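PDB 3HHL: RPA0582 from Rhodopseudomonas palustris, which is of unknown function but has the ferredoxin-like fold of the dimeric alpha-beta barrel proteins and is found as a two-chain assembly. Local coordinates for residues A[35-40]-A[117-122]; A[52-57]-A[111-116]. All coordinates share one frame; numbering follows the deposited sequence. Where two conformers were deposited one is given.

Contact 1: residues A[35-40]-A[117-122]; sequences PRAAYP and RQAAVE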
ATOM      1  N   PRO A  35      -1.232  14.881  14.631  1.00 38.14           N
ATOM      2  CA  PRO A  35      -0.750  15.007  15.998  1.00 38.38           C
ATOM      3  C   PRO A  35      -1.913  15.303  16.950  1.00 38.57           C
ATOM      4  O   PRO A  35      -2.135  14.561  17.933  1.00 38.49           O
ATOM      5  CB  PRO A  35       0.196  16.208  15.928  1.00 38.08           C
ATOM      6  CG  PRO A  35       0.650  16.242  14.544  1.00 38.27           C
ATOM      7  CD  PRO A  35      -0.426  15.656  13.685  1.00 38.25           C
ATOM      8  N   ARG A  36      -2.659  16.365  16.631  1.00 38.27           N
ATOM      9  CA  ARG A  36      -3.824  16.736  17.419  1.00 38.67           C
ATOM     10  C   ARG A  36      -5.117  16.447  16.620  1.00 38.17           C
ATOM     11  O   ARG A  36      -5.288  16.927  15.509  1.00 37.69           O
ATOM     12  CB  ARG A  36      -3.725  18.209  17.940  1.00 38.21           C
ATOM     13  N   ALA A  37      -5.996  15.645  17.212  1.00 38.49           N
ATOM     14  CA  ALA A  37      -7.292  15.299  16.633  1.00 39.58           C
ATOM     15  C   ALA A  37      -8.173  16.527  16.424  1.00 40.57           C
ATOM     16  O   ALA A  37      -8.316  17.361  17.312  1.00 40.75           O
ATOM     17  CB  ALA A  37      -8.014  14.282  17.503  1.00 39.15           C
ATOM     18  N   ALA A  38      -8.748  16.621  15.229  1.00 41.84           N
ATOM     19  CA  ALA A  38      -9.601  17.741  14.831  1.00 42.49           C
ATOM     20  C   ALA A  38     -11.076  17.374  14.964  1.00 43.22           C
ATOM     21  O   ALA A  38     -11.739  17.104  13.974  1.00 43.01           O
ATOM     22  CB  ALA A  38      -9.279  18.155  13.375  1.00 42.24           C
ATOM     23  N   TYR A  39     -11.585  17.331  16.188  1.00 44.59           N
ATOM     24  CA  TYR A  39     -13.041  17.189  16.390  1.00 45.84           C
ATOM     25  C   TYR A  39     -13.763  18.564  16.372  1.00 47.13           C
ATOM     26  O   TYR A  39     -13.171  19.589  16.735  1.00 46.59           O
ATOM     27  CB  TYR A  39     -13.356  16.588  17.749  1.00 45.70           C
ATOM     28  CG  TYR A  39     -12.991  15.167  18.003  1.00 45.06           C
ATOM     29  CD1 TYR A  39     -11.781  14.840  18.592  1.00 45.16           C
ATOM     30  CD2 TYR A  39     -13.894  14.151  17.757  1.00 45.91           C
ATOM     31  CE1 TYR A  39     -11.457  13.524  18.883  1.00 45.27           C
ATOM     32  CE2 TYR A  39     -13.575  12.819  18.039  1.00 46.25           C
ATOM     33  CZ  TYR A  39     -12.359  12.517  18.604  1.00 45.15           C
ATOM     34  OH  TYR A  39     -12.049  11.211  18.881  1.00 45.21           O
ATOM     35  N   PRO A  40     -15.059  18.577  16.000  1.00 48.83           N
ATOM     36  CA  PRO A  40     -15.985  19.726  16.193  1.00 49.78           C
ATOM     37  C   PRO A  40     -15.978  20.335  17.613  1.00 50.85           C
ATOM     38  O   PRO A  40     -15.936  21.556  17.764  1.00 49.93           O
ATOM     39  CB  PRO A  40     -17.351  19.113  15.894  1.00 49.75           C
ATOM     40  CG  PRO A  40     -17.053  18.019  14.868  1.00 49.68           C
ATOM     41  CD  PRO A  40     -15.654  17.523  15.154  1.00 48.80           C
ATOM     42  N   ARG A 117     -12.647   8.610  13.174  1.00 37.43           N
ATOM     43  CA  ARG A 117     -11.699   8.508  12.066  1.00 37.56           C
ATOM     44  C   ARG A 117     -11.539   9.903  11.474  1.00 36.87           C
ATOM     45  O   ARG A 117     -10.429  10.352  11.200  1.00 35.48           O
ATOM     46  CB  ARG A 117     -12.146   7.487  10.990  1.00 38.21           C
ATOM     47  CG  ARG A 117     -11.009   7.006  10.063  1.00 38.78           C
ATOM     48  CD  ARG A 117     -11.485   6.299   8.792  1.00 42.57           C
ATOM     49  NE  ARG A 117     -10.373   6.122   7.854  1.00 45.45           N
ATOM     50  CZ  ARG A 117      -9.967   7.027   6.956  1.00 47.66           C
ATOM     51  NH1 ARG A 117     -10.582   8.190   6.831  1.00 48.19           N
ATOM     52  NH2 ARG A 117      -8.923   6.771   6.174  1.00 48.79           N
ATOM     53  N   GLN A 118     -12.657  10.600  11.325  1.00 37.00           N
ATOM     54  CA  GLN A 118     -12.648  11.897  10.639  1.00 37.67           C
ATOM     55  C   GLN A 118     -11.805  12.894  11.394  1.00 36.53           C
ATOM     56  O   GLN A 118     -11.095  13.700  10.803  1.00 36.41           O
ATOM     57  CB  GLN A 118     -14.073  12.404  10.406  1.00 38.17           C
ATOM     58  CG  GLN A 118     -14.777  11.629   9.266  1.00 42.11           C
ATOM     59  CD  GLN A 118     -16.296  11.858   9.155  1.00 46.69           C
ATOM     60  OE1 GLN A 118     -16.981  12.184  10.134  1.00 50.23           O
ATOM     61  NE2 GLN A 118     -16.825  11.647   7.955  1.00 48.71           N
ATOM     62  N   ALA A 119     -11.848  12.785  12.715  1.00 36.02           N
ATOM     63  CA  ALA A 119     -11.025  13.615  13.592  1.00 35.61           C
ATOM     64  C   ALA A 119      -9.555  13.211  13.590  1.00 35.43           C
ATOM     65  O   ALA A 119      -8.696  14.072  13.785  1.00 36.45           O
ATOM     66  CB  ALA A 119     -11.584  13.602  15.020  1.00 35.07           C
ATOM     67  N   ALA A 120      -9.267  11.927  13.367  1.00 34.76           N
ATOM     68  CA  ALA A 120      -7.913  11.382  13.531  1.00 34.54           C
ATOM     69  C   ALA A 120      -7.023  11.577  12.315  1.00 34.72           C
ATOM     70  O   ALA A 120      -5.814  11.794  12.470  1.00 35.27           O
ATOM     71  CB  ALA A 120      -7.960   9.905  13.879  1.00 33.80           C
ATOM     72  N   VAL A 121      -7.596  11.480  11.117  1.00 34.42           N
ATOM     73  CA  VAL A 121      -6.787  11.245   9.937  1.00 34.18           C
ATOM     74  C   VAL A 121      -6.341  12.555   9.297  1.00 35.20           C
ATOM     75  O   VAL A 121      -7.137  13.447   9.028  1.00 36.17           O
ATOM     76  CB  VAL A 121      -7.507  10.320   8.920  1.00 34.10           C
ATOM     77  CG1 VAL A 121      -6.685  10.154   7.639  1.00 32.52           C
ATOM     78  CG2 VAL A 121      -7.786   8.952   9.553  1.00 32.37           C
ATOM     79  N   GLU A 122      -5.044  12.670   9.067  1.00 35.74           N
ATOM     80  CA  GLU A 122      -4.487  13.796   8.338  1.00 36.09           C
ATOM     81  C   GLU A 122      -4.496  13.553   6.849  1.00 35.39           C
ATOM     82  O   GLU A 122      -4.763  14.456   6.070  1.00 36.05           O
ATOM     83  CB  GLU A 122      -3.052  14.038   8.779  1.00 36.78           C
ATOM     84  CG  GLU A 122      -2.562  15.422   8.470  1.00 39.20           C
ATOM     85  CD  GLU A 122      -1.149  15.620   8.958  1.00 42.86           C
ATOM     86  OE1 GLU A 122      -0.992  16.250  10.052  1.00 43.49           O
ATOM     87  OE2 GLU A 122      -0.230  15.107   8.254  1.00 43.92           O
TER
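The ring of Tyr39 lies flat over the methyl group of Ala119. The side chain leaves the backbone with CG beside its own N (chi1 -68°), and from CG outward every ring carbon faces the same methyl: the CB of Ala119 is 3.7 Å from CG, 3.6 Å from CD2 on one side of the ring and 3.9 Å from CE1 on the other. This near-evenness is that of a centred CH-pi contact, with Ala119 CB 3.5 Å from the ring centroid and 6° off its normal. At the tip, OH is hydrogen-bonded to His116 ND1, three residues before Ala119 on the same helix, and Arg43 makes a cation-pi contact with the ring. Replacing Tyr39 by an alanine would take away the ring over the Ala119 methyl and would probably leave His116 ND1 without its hydroxyl partner.

The chain here joins the first strand, 25-33, to helix 47-64 of the ferredoxin-like fold, and it passes the end of helix 108-120 just where that helix runs into strand 121-128, outermost within this chain. Ala119 O, in the last turn, is gripped by Ala38 N at 2.9 Å with an N-H...O angle of 158°, and Ala37 CA adds a CA-H...O contact to the same oxygen at 3.4 Å. In return, Ala119 CA sits 3.6 Å from Ala38 O. Further along, Glu122, extended beyond CG, brings OE1 3.7 Å from CD of Pro35, a light touch near the surface, while its backbone pairs with Arg32.

Contact 2: residues A[52-57]-A[111-116]; sequences AAYGRD and REAVKH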
ATOM      1  N   ALA A  52      -7.742   5.067  17.807  1.00 37.76           N
ATOM      2  CA  ALA A  52      -8.018   3.965  18.731  1.00 37.94           C
ATOM      3  C   ALA A  52      -9.516   3.853  18.991  1.00 38.15           C
ATOM      4  O   ALA A  52     -10.088   2.785  18.864  1.00 38.97           O
ATOM      5  CB  ALA A  52      -7.266   4.150  20.039  1.00 37.32           C
ATOM      6  N   ALA A  53     -10.157   4.961  19.321  1.00 38.21           N
ATOM      7  CA  ALA A  53     -11.582   4.949  19.584  1.00 38.43           C
ATOM      8  C   ALA A  53     -12.367   4.496  18.335  1.00 39.02           C
ATOM      9  O   ALA A  53     -13.369   3.786  18.458  1.00 39.66           O
ATOM     10  CB  ALA A  53     -12.056   6.334  20.075  1.00 37.48           C
ATOM     11  N   TYR A  54     -11.921   4.908  17.146  1.00 39.24           N
ATOM     12  CA  TYR A  54     -12.575   4.516  15.906  1.00 39.73           C
ATOM     13  C   TYR A  54     -12.561   3.000  15.815  1.00 40.80           C
ATOM     14  O   TYR A  54     -13.611   2.359  15.671  1.00 40.04           O
ATOM     15  CB  TYR A  54     -11.857   5.116  14.700  1.00 39.72           C
ATOM     16  CG  TYR A  54     -12.204   4.450  13.389  1.00 39.53           C
ATOM     17  CD1 TYR A  54     -13.521   4.323  12.999  1.00 39.33           C
ATOM     18  CD2 TYR A  54     -11.205   3.959  12.532  1.00 36.70           C
ATOM     19  CE1 TYR A  54     -13.860   3.701  11.790  1.00 40.11           C
ATOM     20  CE2 TYR A  54     -11.519   3.359  11.334  1.00 36.52           C
ATOM     21  CZ  TYR A  54     -12.861   3.229  10.956  1.00 38.70           C
ATOM     22  OH  TYR A  54     -13.250   2.641   9.768  1.00 35.29           O
ATOM     23  N   GLY A  55     -11.352   2.442  15.920  1.00 41.95           N
ATOM     24  CA  GLY A  55     -11.167   1.000  15.906  1.00 43.09           C
ATOM     25  C   GLY A  55     -12.011   0.302  16.967  1.00 43.90           C
ATOM     26  O   GLY A  55     -12.686  -0.668  16.697  1.00 43.65           O
ATOM     27  N   ARG A  56     -11.957   0.819  18.185  0.50 44.48           N
ATOM     28  CA  ARG A  56     -12.646   0.212  19.320  0.50 45.09           C
ATOM     29  C   ARG A  56     -14.137   0.085  19.020  0.50 44.77           C
ATOM     30  O   ARG A  56     -14.711  -0.993  19.149  0.50 44.83           O
ATOM     31  CB  ARG A  56     -12.388   1.057  20.570  0.50 45.42           C
ATOM     32  CG  ARG A  56     -13.030   0.582  21.884  0.50 47.59           C
ATOM     33  CD  ARG A  56     -13.038   1.728  22.958  0.50 49.54           C
ATOM     34  NE  ARG A  56     -14.070   2.738  22.679  0.50 50.03           N
ATOM     35  CZ  ARG A  56     -13.938   4.048  22.870  0.50 51.04           C
ATOM     36  NH1 ARG A  56     -12.814   4.556  23.357  0.50 51.89           N
ATOM     37  NH2 ARG A  56     -14.936   4.856  22.561  0.50 50.66           N
ATOM     38  N   ASP A  57     -14.742   1.168  18.551  1.00 44.56           N
ATOM     39  CA  ASP A  57     -16.191   1.200  18.349  1.00 44.57           C
ATOM     40  C   ASP A  57     -16.658   0.596  17.017  1.00 43.79           C
ATOM     41  O   ASP A  57     -17.808   0.170  16.909  1.00 43.30           O
ATOM     42  CB  ASP A  57     -16.727   2.624  18.499  1.00 44.78           C
ATOM     43  CG  ASP A  57     -16.468   3.203  19.876  1.00 46.48           C
ATOM     44  OD1 ASP A  57     -16.225   2.429  20.843  1.00 47.75           O
ATOM     45  OD2 ASP A  57     -16.505   4.455  19.993  1.00 48.81           O
ATOM     46  N   ARG A 111     -21.427   4.443  11.764  1.00 39.53           N
ATOM     47  CA  ARG A 111     -21.550   5.861  11.437  1.00 40.80           C
ATOM     48  C   ARG A 111     -21.185   6.837  12.548  1.00 40.25           C
ATOM     49  O   ARG A 111     -20.801   7.962  12.237  1.00 40.32           O
ATOM     50  CB  ARG A 111     -22.939   6.178  10.945  1.00 41.76           C
ATOM     51  CG  ARG A 111     -23.173   5.682   9.554  1.00 47.21           C
ATOM     52  CD  ARG A 111     -24.525   6.108   8.974  1.00 54.82           C
ATOM     53  NE  ARG A 111     -24.373   6.066   7.515  1.00 62.87           N
ATOM     54  CZ  ARG A 111     -24.193   7.119   6.703  1.00 67.75           C
ATOM     55  NH1 ARG A 111     -24.215   8.379   7.178  1.00 68.58           N
ATOM     56  NH2 ARG A 111     -24.017   6.893   5.385  1.00 68.95           N
ATOM     57  N   GLU A 112     -21.323   6.428  13.813  1.00 39.69           N
ATOM     58  CA  GLU A 112     -20.796   7.218  14.944  1.00 39.49           C
ATOM     59  C   GLU A 112     -19.303   6.980  15.124  1.00 38.17           C
ATOM     60  O   GLU A 112     -18.562   7.910  15.361  1.00 38.25           O
ATOM     61  CB  GLU A 112     -21.466   6.890  16.301  1.00 39.70           C
ATOM     62  CG  GLU A 112     -22.820   7.520  16.595  1.00 41.96           C
ATOM     63  CD  GLU A 112     -22.879   9.047  16.435  1.00 44.41           C
ATOM     64  OE1 GLU A 112     -22.247   9.774  17.258  1.00 44.30           O
ATOM     65  OE2 GLU A 112     -23.579   9.495  15.484  1.00 43.99           O
ATOM     66  N   ALA A 113     -18.866   5.731  15.070  1.00 37.04           N
ATOM     67  CA  ALA A 113     -17.443   5.438  15.256  1.00 36.23           C
ATOM     68  C   ALA A 113     -16.593   6.220  14.254  1.00 35.43           C
ATOM     69  O   ALA A 113     -15.548   6.770  14.615  1.00 34.57           O
ATOM     70  CB  ALA A 113     -17.164   3.944  15.157  1.00 35.33           C
ATOM     71  N   VAL A 114     -17.071   6.307  13.013  1.00 35.09           N
ATOM     72  CA  VAL A 114     -16.279   6.910  11.949  1.00 35.03           C
ATOM     73  C   VAL A 114     -16.026   8.398  12.187  1.00 35.30           C
ATOM     74  O   VAL A 114     -15.063   8.946  11.689  1.00 35.39           O
ATOM     75  CB  VAL A 114     -16.861   6.635  10.518  1.00 35.19           C
ATOM     76  CG1 VAL A 114     -18.072   7.476  10.231  1.00 32.17           C
ATOM     77  CG2 VAL A 114     -15.762   6.841   9.460  1.00 34.42           C
ATOM     78  N   LYS A 115     -16.866   9.035  12.975  1.00 36.15           N
ATOM     79  CA  LYS A 115     -16.576  10.403  13.421  1.00 37.23           C
ATOM     80  C   LYS A 115     -15.186  10.536  14.078  1.00 37.20           C
ATOM     81  O   LYS A 115     -14.494  11.541  13.921  1.00 36.94           O
ATOM     82  CB  LYS A 115     -17.689  10.920  14.332  1.00 37.28           C
ATOM     83  CG  LYS A 115     -19.048  11.045  13.575  1.00 37.98           C
ATOM     84  CD  LYS A 115     -20.180  11.478  14.493  1.00 38.49           C
ATOM     85  CE  LYS A 115     -21.450  11.693  13.727  1.00 38.47           C
ATOM     86  NZ  LYS A 115     -22.536  12.086  14.663  1.00 39.92           N
ATOM     87  N   HIS A 116     -14.756   9.490  14.764  1.00 37.67           N
ATOM     88  CA  HIS A 116     -13.415   9.480  15.319  1.00 37.53           C
ATOM     89  C   HIS A 116     -12.367   9.384  14.225  1.00 37.45           C
ATOM     90  O   HIS A 116     -11.306   9.996  14.339  1.00 36.38           O
ATOM     91  CB  HIS A 116     -13.241   8.338  16.288  1.00 37.56           C
ATOM     92  CG  HIS A 116     -14.101   8.451  17.502  1.00 39.50           C
ATOM     93  ND1 HIS A 116     -13.847   9.362  18.505  1.00 39.75           N
ATOM     94  CD2 HIS A 116     -15.200   7.757  17.884  1.00 40.32           C
ATOM     95  CE1 HIS A 116     -14.752   9.220  19.455  1.00 41.21           C
ATOM     96  NE2 HIS A 116     -15.593   8.263  19.095  1.00 41.89           N
TER
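Asp57 and Ala113 meet methylene to methyl, CB to CB at 3.6 Å. The two helices run antiparallel here, the axes of the segments approaching to 7.6 Å at a crossing angle of -162°. Small residues at the interface, Ala53 and Ala113, are consistent with so close an approach. Ala113 points at helix 52-57, and Ala53 points back, its CB centred over one face of the His116 ring at 3.8 Å from the centroid. Tyr54 packs its CB against His116 CB, also at 3.8 Å. With Tyr54 CG anti to the backbone N (chi1 163°), the torsion sets CD1 3.6 Å from Ala113 O, which lies at the ring edge. These are the two helices of the ferredoxin-like fold, 47-64 and 108-120, lying side by side on one face of the antiparallel sheet.

Contact is looser at the Val114 branch, where CG2 comes no nearer than 4.3 Å to Tyr54 CE1; Tyr54 OH is hydrogen-bonded to Tyr110 OH and to a bound nonaethylene glycol. On the other flank Asp57 OD2 stays 4.0 Å from His116 NE2, without a hydrogen bond, whereas ND1 of this ring is hydrogen-bonded to Tyr39 OH.

Contact 2 is nested inside the loop of chain that contact 1 closes; both use helix 108-120, and their centres are 11 Å apart. They touch at two places. Tyr39 OH of contact 1 reaches His116 ND1 of contact 2 at 2.6 Å, a probable hydrogen bond, so the loop and helix 47-64 both meet this one histidine. One residue on, Arg117 CB packs 3.9 Å from Tyr54 CG, and Arg117 also lies against Ile80 of the other chain, linking the helix pair to the dimer. With no function assigned, the bound nonaethylene glycol about 3 Å from the Tyr54 side chain is a ligand clue at most; it probably came from the crystallisation liquor, though it may mark a pocket.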